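Local coordinates for thymine dioxygenase (Neurospora crassa, PDB 5C3Q), which binds thymine and 2-oxoglutarate and probably hydroxylates the methyl group of thymine as an iron-dependent dioxygenase, at residues A[55-60]-A[248-253]; A[159-164]-A[222-227]. All blocks are in the same frame, centred on the assembly; numbering follows the deposited sequence.

Contact 1 (A[55-60]-A[248-253]). With EDO (1,2-ethanediol), chain L.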
loop_
_atom_site.group_PDB
_atom_site.type_symbol
_atom_site.label_atom_id
_atom_site.label_comp_id
_atom_site.label_asym_id
_atom_site.label_seq_id
_atom_site.Cartn_x
_atom_site.Cartn_y
_atom_site.Cartn_z
ATOM N N ILE A 55 -11.292 -11.705 4.254
ATOM C CA ILE A 55 -12.181 -10.560 4.009
ATOM C C ILE A 55 -13.136 -10.897 2.865
ATOM O O ILE A 55 -12.694 -11.200 1.759
ATOM C CB ILE A 55 -11.385 -9.275 3.677
ATOM C CG1 ILE A 55 -10.538 -8.857 4.883
ATOM C CG2 ILE A 55 -12.327 -8.140 3.288
ATOM C CD1 ILE A 55 -9.465 -7.835 4.573
ATOM N N GLN A 56 -14.440 -10.833 3.135
ATOM C CA GLN A 56 -15.466 -11.240 2.167
ATOM C C GLN A 56 -15.617 -10.248 1.009
ATOM O O GLN A 56 -15.577 -9.037 1.224
ATOM C CB GLN A 56 -16.825 -11.401 2.859
ATOM C CG GLN A 56 -16.904 -12.556 3.841
ATOM C CD GLN A 56 -16.780 -13.918 3.178
ATOM O OE1 GLN A 56 -15.905 -14.707 3.532
ATOM N NE2 GLN A 56 -17.653 -14.201 2.210
ATOM N N PRO A 57 -15.812 -10.763 -0.223
ATOM C CA PRO A 57 -15.943 -9.880 -1.393
ATOM C C PRO A 57 -17.127 -8.910 -1.336
ATOM O O PRO A 57 -17.010 -7.791 -1.833
ATOM C CB PRO A 57 -16.083 -10.844 -2.583
ATOM C CG PRO A 57 -16.217 -12.211 -2.019
ATOM C CD PRO A 57 -15.778 -12.191 -0.590
ATOM N N ASP A 58 -18.249 -9.323 -0.746
ATOM C CA ASP A 58 -19.404 -8.422 -0.630
ATOM C C ASP A 58 -19.128 -7.278 0.349
ATOM O O ASP A 58 -19.583 -6.159 0.129
ATOM C CB ASP A 58 -20.694 -9.171 -0.266
ATOM C CG ASP A 58 -20.670 -9.761 1.134
ATOM O OD1 ASP A 58 -19.623 -10.314 1.538
ATOM O OD2 ASP A 58 -21.709 -9.682 1.826
ATOM N N PHE A 59 -18.371 -7.549 1.411
ATOM C CA PHE A 59 -17.965 -6.487 2.334
ATOM C C PHE A 59 -16.974 -5.531 1.668
ATOM O O PHE A 59 -17.095 -4.319 1.823
ATOM C CB PHE A 59 -17.380 -7.046 3.637
ATOM C CG PHE A 59 -16.993 -5.978 4.629
ATOM C CD1 PHE A 59 -17.937 -5.066 5.090
ATOM C CD2 PHE A 59 -15.687 -5.870 5.087
ATOM C CE1 PHE A 59 -17.588 -4.073 5.991
ATOM C CE2 PHE A 59 -15.333 -4.882 5.994
ATOM C CZ PHE A 59 -16.285 -3.981 6.444
ATOM N N ARG A 60 -16.012 -6.073 0.919
ATOM C CA ARG A 60 -15.060 -5.245 0.159
ATOM C C ARG A 60 -15.783 -4.325 -0.826
ATOM O O ARG A 60 -15.445 -3.151 -0.953
ATOM C CB ARG A 60 -14.057 -6.122 -0.600
ATOM C CG ARG A 60 -13.260 -5.386 -1.674
ATOM C CD ARG A 60 -12.291 -6.322 -2.370
ATOM N NE ARG A 60 -11.582 -5.689 -3.479
ATOM C CZ ARG A 60 -10.576 -6.249 -4.152
ATOM N NH1 ARG A 60 -9.999 -5.588 -5.147
ATOM N NH2 ARG A 60 -10.136 -7.465 -3.837
ATOM N N ILE A 248 -6.956 -8.729 -10.960
ATOM C CA ILE A 248 -7.611 -10.038 -10.941
ATOM C C ILE A 248 -8.751 -9.961 -9.927
ATOM O O ILE A 248 -8.542 -9.553 -8.782
ATOM C CB ILE A 248 -6.624 -11.169 -10.580
ATOM C CG1 ILE A 248 -5.554 -11.293 -11.670
ATOM C CG2 ILE A 248 -7.358 -12.499 -10.412
ATOM C CD1 ILE A 248 -4.456 -12.299 -11.374
ATOM N N GLU A 249 -9.954 -10.348 -10.347
ATOM C CA GLU A 249 -11.141 -10.221 -9.495
ATOM C C GLU A 249 -10.944 -10.911 -8.144
ATOM O O GLU A 249 -10.408 -12.014 -8.074
ATOM C CB GLU A 249 -12.391 -10.779 -10.189
ATOM C CG GLU A 249 -13.691 -10.406 -9.481
ATOM C CD GLU A 249 -14.924 -11.041 -10.103
ATOM O OE1 GLU A 249 -15.990 -11.026 -9.446
ATOM O OE2 GLU A 249 -14.835 -11.559 -11.240
ATOM N N ASN A 250 -11.370 -10.227 -7.086
ATOM C CA ASN A 250 -11.285 -10.712 -5.711
ATOM C C ASN A 250 -9.894 -11.180 -5.278
ATOM O O ASN A 250 -9.752 -12.177 -4.569
ATOM C CB ASN A 250 -12.337 -11.801 -5.464
ATOM C CG ASN A 250 -13.759 -11.275 -5.591
ATOM O OD1 ASN A 250 -14.041 -10.113 -5.283
ATOM N ND2 ASN A 250 -14.659 -12.126 -6.045
ATOM N N THR A 251 -8.869 -10.445 -5.699
ATOM C CA THR A 251 -7.525 -10.635 -5.167
ATOM C C THR A 251 -7.119 -9.387 -4.404
ATOM O O THR A 251 -7.705 -8.316 -4.578
ATOM C CB THR A 251 -6.480 -10.895 -6.271
ATOM O OG1 THR A 251 -6.457 -9.791 -7.187
ATOM C CG2 THR A 251 -6.790 -12.190 -7.025
ATOM N N VAL A 252 -6.122 -9.538 -3.545
ATOM C CA VAL A 252 -5.454 -8.399 -2.937
ATOM C C VAL A 252 -3.995 -8.473 -3.356
ATOM O O VAL A 252 -3.377 -9.542 -3.311
ATOM C CB VAL A 252 -5.609 -8.357 -1.393
ATOM C CG1 VAL A 252 -5.121 -9.638 -0.729
ATOM C CG2 VAL A 252 -4.885 -7.148 -0.810
ATOM N N VAL A 253 -3.464 -7.340 -3.800
ATOM C CA VAL A 253 -2.066 -7.247 -4.149
ATOM C C VAL A 253 -1.326 -6.879 -2.868
ATOM O O VAL A 253 -1.667 -5.894 -2.208
ATOM C CB VAL A 253 -1.832 -6.205 -5.259
ATOM C CG1 VAL A 253 -0.356 -6.097 -5.599
ATOM C CG2 VAL A 253 -2.630 -6.573 -6.503
HETATM C C1 EDO L . -12.226 -9.567 -2.072
HETATM O O1 EDO L . -10.918 -9.101 -1.726
HETATM C C2 EDO L . -12.320 -11.045 -1.746
HETATM O O2 EDO L . -11.796 -11.271 -0.435
HETATM O O HOH W 1 -8.811 -6.588 -8.186
#
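Arg60 reaches from the first turn of helix 57-71 to Thr251, where the turn leads into strand 251-256 of the main sheet, and its NH2 makes the one direct hydrogen bond between 55-60 and 248-253. NH2 lies 2.7 Å from Thr251 O, with an N-H...O angle of 153°. It approaches from above the carbonyl plane, and the oxygen in turn is tilted slightly from the guanidinium plane. The side chain spans the gap because CG stands anti to the backbone N (chi1 166°) and the chain stays extended as far as NE. A 1,2-ethanediol, probably from the crystallisation liquor, gives NH2 a second acceptor: its O1 lies 2.8 Å from Arg60 NH2, in the plane of the guanidinium at its edge.

Two backbone features present these groups. Gln56 is the N-cap of the helix, and Arg60 N donates to Gln56 O at 3.0 Å. Across the contact, Ile248 to Thr251 form a type II beta turn in which Asn250 takes the positive phi (52°) of its third position. The hydroxyl of Thr251 braces this turn, with OG1 donating to Ile248 O at 2.6 Å; a water on the same oxygen is weakly held by Arg60 NH1.

Van der Waals contact is slight. Pro57 CB lies 3.5 Å from Asn250 OD1, while the diol carbons lie alongside both residues.

A leucine in place of Arg60 would probably leave Thr251 O without this donor and the helix start without its polar tie to the turn. The contact therefore probably rests chiefly on one cationic group bound to a backbone carbonyl, with little apolar packing beside it.

Contact 2 (A[159-164]-A[222-227]); sequences KALHIE and ITLLFQ. With AKG (2-oxoglutaric acid), chain F.
The double-stranded beta-helix core of this dioxygenase is backed by the long helix 147-173, and here Leu161 and His162 of that helix pack on Leu224 and Ile222 of strand 222-227. The strand lies inside the main sheet between strands 251-256 and 284-295. Locally, the helix and strand axes come within 9.8 Å and run at 127° to each other, so the helix lies slantwise over the sheet.

No hydrogen bond joins the two segments; the contact is made by four buried side chains. Leu161 and Leu224 meet methyl to methyl, CD2 of Leu161 lying 4.0 Å from CD1 of Leu224, and the same CD1 also approaches Leu161 CB. With CG anti to the backbone N (chi1 -176°), Leu161 extends toward the sheet. On the next helical residue, the imidazole of His162 offers CD2 to the branch of Ile222, 3.6 Å from CG1 and 3.7 Å from CD1 of that isoleucine. Ile222 holds CG1 between its backbone N and carbonyl carbon (chi1 67°), and this directs the ethyl branch at the ring, which meets it obliquely. Ile53 and Phe20 also touch Leu161, while Val184 and Cys295 touch His162.

Alternation along the strand separates packing from chemistry. Phe226 has its ring edge-to-face with Phe154, farther back on the helix, which continues the packed surface beyond Leu224. Thr223 and Leu225 project to the other side of the sheet, where Thr223 OG1 is hydrogen-bonded to OD2 of the metal ligand Asp218. There Leu225 lines the pocket of 2-oxoglutarate, its CD2 lying 3.3 Å from O3 of the C5 carboxylate.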
loop_
_atom_site.group_PDB
_atom_site.type_symbol
_atom_site.label_atom_id
_atom_site.label_comp_id
_atom_site.label_asym_id
_atom_site.label_seq_id
_atom_site.Cartn_x
_atom_site.Cartn_y
_atom_site.Cartn_z
ATOM N N LYS A 159 -6.054 -5.347 9.635
ATOM C CA LYS A 159 -5.114 -5.527 10.744
ATOM C C LYS A 159 -4.920 -7.015 11.043
ATOM O O LYS A 159 -3.797 -7.470 11.266
ATOM C CB LYS A 159 -5.630 -4.787 11.988
ATOM C CG LYS A 159 -4.949 -5.119 13.307
ATOM C CD LYS A 159 -5.659 -4.400 14.448
ATOM C CE LYS A 159 -5.234 -4.917 15.805
ATOM N NZ LYS A 159 -6.044 -4.294 16.893
ATOM N N ALA A 160 -6.019 -7.766 11.037
ATOM C CA ALA A 160 -5.968 -9.216 11.239
ATOM C C ALA A 160 -5.233 -9.922 10.092
ATOM O O ALA A 160 -4.448 -10.834 10.331
ATOM C CB ALA A 160 -7.370 -9.781 11.405
ATOM N N LEU A 161 -5.476 -9.495 8.853
ATOM C CA LEU A 161 -4.779 -10.075 7.696
ATOM C C LEU A 161 -3.272 -9.803 7.730
ATOM O O LEU A 161 -2.471 -10.664 7.364
ATOM C CB LEU A 161 -5.379 -9.555 6.386
ATOM C CG LEU A 161 -4.826 -10.140 5.084
ATOM C CD1 LEU A 161 -4.896 -11.661 5.075
ATOM C CD2 LEU A 161 -5.576 -9.571 3.889
ATOM N N HIS A 162 -2.886 -8.607 8.164
ATOM C CA HIS A 162 -1.472 -8.277 8.355
ATOM C C HIS A 162 -0.792 -9.306 9.254
ATOM O O HIS A 162 0.265 -9.846 8.911
ATOM C CB HIS A 162 -1.326 -6.884 8.972
ATOM C CG HIS A 162 0.091 -6.477 9.237
ATOM N ND1 HIS A 162 0.447 -5.678 10.301
ATOM C CD2 HIS A 162 1.240 -6.750 8.574
ATOM C CE1 HIS A 162 1.753 -5.480 10.285
ATOM N NE2 HIS A 162 2.258 -6.118 9.245
ATOM N N ILE A 163 -1.407 -9.568 10.401
ATOM C CA ILE A 163 -0.865 -10.526 11.362
ATOM C C ILE A 163 -0.678 -11.896 10.704
ATOM O O ILE A 163 0.351 -12.534 10.899
ATOM C CB ILE A 163 -1.755 -10.616 12.626
ATOM C CG1 ILE A 163 -1.619 -9.327 13.445
ATOM C CG2 ILE A 163 -1.374 -11.813 13.498
ATOM C CD1 ILE A 163 -2.730 -9.104 14.452
ATOM N N GLU A 164 -1.652 -12.322 9.900
ATOM C CA GLU A 164 -1.597 -13.642 9.259
ATOM C C GLU A 164 -0.545 -13.717 8.154
ATOM O O GLU A 164 0.122 -14.737 8.011
ATOM C CB GLU A 164 -2.971 -14.048 8.702
ATOM C CG GLU A 164 -4.090 -14.148 9.739
ATOM C CD GLU A 164 -4.006 -15.374 10.639
ATOM O OE1 GLU A 164 -2.948 -16.047 10.689
ATOM O OE2 GLU A 164 -5.019 -15.666 11.321
ATOM N N ILE A 222 4.249 -4.384 5.253
ATOM C CA ILE A 222 3.569 -4.733 4.006
ATOM C C ILE A 222 2.445 -3.740 3.697
ATOM O O ILE A 222 2.002 -2.971 4.562
ATOM C CB ILE A 222 2.985 -6.177 4.013
ATOM C CG1 ILE A 222 1.838 -6.314 5.018
ATOM C CG2 ILE A 222 4.074 -7.210 4.298
ATOM C CD1 ILE A 222 1.145 -7.665 4.988
ATOM N N THR A 223 1.992 -3.764 2.451
ATOM C CA THR A 223 0.832 -3.004 2.046
ATOM C C THR A 223 -0.165 -3.970 1.440
ATOM O O THR A 223 0.209 -4.833 0.645
ATOM C CB THR A 223 1.188 -1.912 1.019
ATOM O OG1 THR A 223 2.135 -1.010 1.591
ATOM C CG2 THR A 223 -0.057 -1.125 0.589
ATOM N N LEU A 224 -1.422 -3.840 1.852
ATOM C CA LEU A 224 -2.512 -4.605 1.269
ATOM C C LEU A 224 -3.208 -3.659 0.313
ATOM O O LEU A 224 -3.817 -2.684 0.749
ATOM C CB LEU A 224 -3.480 -5.088 2.352
ATOM C CG LEU A 224 -2.840 -5.817 3.535
ATOM C CD1 LEU A 224 -3.862 -6.062 4.631
ATOM C CD2 LEU A 224 -2.204 -7.121 3.085
ATOM N N LEU A 225 -3.088 -3.931 -0.983
ATOM C CA LEU A 225 -3.656 -3.067 -2.012
ATOM C C LEU A 225 -4.853 -3.724 -2.678
ATOM O O LEU A 225 -4.721 -4.741 -3.364
ATOM C CB LEU A 225 -2.607 -2.704 -3.069
ATOM C CG LEU A 225 -3.151 -1.739 -4.130
ATOM C CD1 LEU A 225 -3.252 -0.324 -3.583
ATOM C CD2 LEU A 225 -2.290 -1.766 -5.375
ATOM N N PHE A 226 -6.022 -3.132 -2.461
ATOM C CA PHE A 226 -7.259 -3.567 -3.084
ATOM C C PHE A 226 -7.519 -2.621 -4.253
ATOM O O PHE A 226 -7.673 -1.413 -4.049
ATOM C CB PHE A 226 -8.411 -3.499 -2.079
ATOM C CG PHE A 226 -8.168 -4.273 -0.811
ATOM C CD1 PHE A 226 -7.476 -3.702 0.250
ATOM C CD2 PHE A 226 -8.648 -5.565 -0.669
ATOM C CE1 PHE A 226 -7.255 -4.406 1.423
ATOM C CE2 PHE A 226 -8.425 -6.282 0.502
ATOM C CZ PHE A 226 -7.729 -5.701 1.548
ATOM N N GLN A 227 -7.536 -3.151 -5.475
ATOM C CA GLN A 227 -7.788 -2.324 -6.658
ATOM C C GLN A 227 -9.049 -2.789 -7.380
ATOM O O GLN A 227 -9.405 -3.971 -7.329
ATOM C CB GLN A 227 -6.579 -2.319 -7.607
ATOM C CG GLN A 227 -6.222 -3.656 -8.250
ATOM C CD GLN A 227 -5.051 -3.552 -9.222
ATOM O OE1 GLN A 227 -4.765 -2.483 -9.760
ATOM N NE2 GLN A 227 -4.375 -4.671 -9.459
HETATM C C1 AKG F . 0.058 3.909 -2.726
HETATM O O1 AKG F . 1.140 3.833 -2.086
HETATM O O2 AKG F . -0.887 4.621 -2.330
HETATM C C2 AKG F . -0.100 3.153 -3.979
HETATM O O5 AKG F . 0.869 2.580 -4.471
HETATM C C3 AKG F . -1.457 3.094 -4.653
HETATM C C4 AKG F . -1.436 2.131 -5.837
HETATM C C5 AKG F . -2.802 1.993 -6.468
HETATM O O3 AKG F . -3.047 0.942 -7.096
HETATM O O4 AKG F . -3.637 2.917 -6.363
#

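Overall arrangement
Contacts 1 and 2, whose centres are 12 Å apart, meet in the main sheet, where strands 251-256 and 222-227 are antiparallel neighbours. Val253 O of contact 1 lies 2.7 Å from Leu225 N of contact 2, a probable hydrogen bond, and Val252 CG2 packs 3.9 Å from Phe226 CE2. Arg60 also comes near the end of the second strand, with NH1 2.8 Å from Gln227 O. The Arg60 side chain stays clear of the bound 2-oxoglutarate, nearest atoms about 10 Å apart. Contact 2 is closer to the chemistry: Gln227 OE1 is hydrogen-bonded to NH2 of Arg288, which binds 2-oxoglutarate, and the Leu224 side chain is about 11 Å from the nickel ion at its nearest atom.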